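Trm112p-like protein (Encephalitozoon cuniculi, PDB 3Q87) probably activates a partner methyltransferase, forming with it the zinc-containing complex responsible for methylating the translation termination factor eRF1. Local coordinates at residues 87-90 / 91-95. Sequence-based numbering, arbitrary orientation.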
loop_
_atom_site.group_PDB
_atom_site.type_symbol
_atom_site.label_atom_id
_atom_site.label_comp_id
_atom_site.label_asym_id
_atom_site.label_seq_id
_atom_site.Cartn_x
_atom_site.Cartn_y
_atom_site.Cartn_z
ATOM N N LYS A 87 1.317 -5.238 18.689
ATOM C CA LYS A 87 0.281 -5.478 17.683
ATOM C C LYS A 87 -1.024 -4.802 18.067
ATOM O O LYS A 87 -1.725 -4.243 17.229
ATOM C CB LYS A 87 -0.004 -6.971 17.561
ATOM C CG LYS A 87 0.926 -7.776 16.674
ATOM C CD LYS A 87 0.495 -9.246 16.729
ATOM C CE LYS A 87 1.483 -10.189 16.068
ATOM N NZ LYS A 87 1.306 -10.270 14.594
ATOM N N GLU A 88 -1.366 -4.891 19.343
ATOM C CA GLU A 88 -2.612 -4.335 19.834
ATOM C C GLU A 88 -2.604 -2.813 19.692
ATOM O O GLU A 88 -3.619 -2.199 19.369
ATOM C CB GLU A 88 -2.795 -4.745 21.297
ATOM C CG GLU A 88 -4.151 -4.434 21.897
ATOM C CD GLU A 88 -4.311 -5.037 23.285
ATOM O OE1 GLU A 88 -3.893 -6.202 23.478
ATOM O OE2 GLU A 88 -4.851 -4.345 24.176
ATOM N N PHE A 89 -1.451 -2.202 19.939
ATOM C CA PHE A 89 -1.321 -0.760 19.788
ATOM C C PHE A 89 -1.292 -0.380 18.300
ATOM O O PHE A 89 -1.949 0.567 17.881
ATOM C CB PHE A 89 -0.048 -0.278 20.499
ATOM C CG PHE A 89 0.133 1.223 20.513
ATOM C CD1 PHE A 89 -0.555 2.013 21.421
ATOM C CD2 PHE A 89 1.033 1.835 19.644
ATOM C CE1 PHE A 89 -0.373 3.390 21.451
ATOM C CE2 PHE A 89 1.224 3.212 19.667
ATOM C CZ PHE A 89 0.516 3.992 20.572
ATOM N N LEU A 90 -0.556 -1.143 17.505
ATOM C CA LEU A 90 -0.304 -0.752 16.116
ATOM C C LEU A 90 -1.472 -1.089 15.183
ATOM O O LEU A 90 -1.640 -0.470 14.130
ATOM C CB LEU A 90 1.001 -1.373 15.616
ATOM C CG LEU A 90 2.301 -0.869 16.262
ATOM C CD1 LEU A 90 3.515 -1.640 15.757
ATOM C CD2 LEU A 90 2.506 0.633 16.039
ATOM N N PHE A 91 -2.284 -2.062 15.582
ATOM C CA PHE A 91 -3.398 -2.509 14.762
ATOM C C PHE A 91 -4.720 -2.181 15.415
ATOM O O PHE A 91 -5.763 -2.235 14.773
ATOM C CB PHE A 91 -3.314 -4.019 14.510
ATOM C CG PHE A 91 -2.264 -4.409 13.510
ATOM C CD1 PHE A 91 -2.572 -4.504 12.158
ATOM C CD2 PHE A 91 -0.962 -4.673 13.918
ATOM C CE1 PHE A 91 -1.600 -4.852 11.231
ATOM C CE2 PHE A 91 0.015 -5.018 12.997
ATOM C CZ PHE A 91 -0.306 -5.112 11.652
ATOM N N GLY A 92 -4.674 -1.846 16.700
ATOM C CA GLY A 92 -5.886 -1.666 17.477
ATOM C C GLY A 92 -6.312 -0.222 17.633
ATOM O O GLY A 92 -7.253 0.079 18.362
ATOM N N ILE A 93 -5.615 0.677 16.946
ATOM C CA ILE A 93 -5.992 2.082 16.944
ATOM C C ILE A 93 -6.114 2.582 15.520
ATOM O O ILE A 93 -5.315 2.220 14.664
ATOM C CB ILE A 93 -4.936 2.951 17.639
ATOM C CG1 ILE A 93 -4.722 2.492 19.084
ATOM C CG2 ILE A 93 -5.346 4.417 17.589
ATOM C CD1 ILE A 93 -3.616 3.249 19.799
ATOM N N ASP A 94 -7.089 3.448 15.282
ATOM C CA ASP A 94 -7.250 4.062 13.979
ATOM C C ASP A 94 -7.318 5.584 14.098
ATOM O O ASP A 94 -8.230 6.132 14.727
ATOM C CB ASP A 94 -8.516 3.536 13.306
ATOM C CG ASP A 94 -8.724 4.129 11.929
ATOM O OD1 ASP A 94 -7.792 4.024 11.093
ATOM O OD2 ASP A 94 -9.814 4.693 11.682
ATOM N N VAL A 95 -6.346 6.265 13.504
ATOM C CA VAL A 95 -6.373 7.715 13.470
ATOM C C VAL A 95 -7.324 8.116 12.354
ATOM O O VAL A 95 -7.081 7.802 11.188
ATOM C CB VAL A 95 -4.969 8.317 13.198
ATOM C CG1 VAL A 95 -5.036 9.835 13.156
ATOM C CG2 VAL A 95 -3.985 7.868 14.249
#
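I93 reaches back to F89 where the chain passes from helix 84-91 into strand 93-96. Its CB lies 3.8 Å from the carbonyl oxygen F89 O, and CG1 comes to 3.6 Å from the same atom. At the tip, I93 CD1 lies 3.6 Å from F89 CE1 and 3.7 Å from F89 CD1. With CG1 anti to the carbonyl carbon (chi1 -58°) and chi2 extended, this longer branch is carried to the ring, a reach that suits isoleucine to the place; the two side chains meet at a slant. The F89 ring is swung beside its own carbonyl carbon (chi1 -175°), near the oxygen along which I93 passes, and gives the methyl a broad apolar partner.

The last turn is held by the bond from F91 N to K87 O, 2.8 Å long. The same oxygen lies in plane at the edge of the F91 ring, 3.4 Å from F91 CD2. G92 N adds a weak bond to E88 O, an oxygen whose position is less certain.

F89 and L90 pack on helix 42-59, while F91 stacks with F4 and touches T46 of the methyltransferase chain; a flat aromatic ring suits this buried site, where it can lie against another ring. Beyond the turn, strand 93-96 pairs antiparallel with strand 26-29.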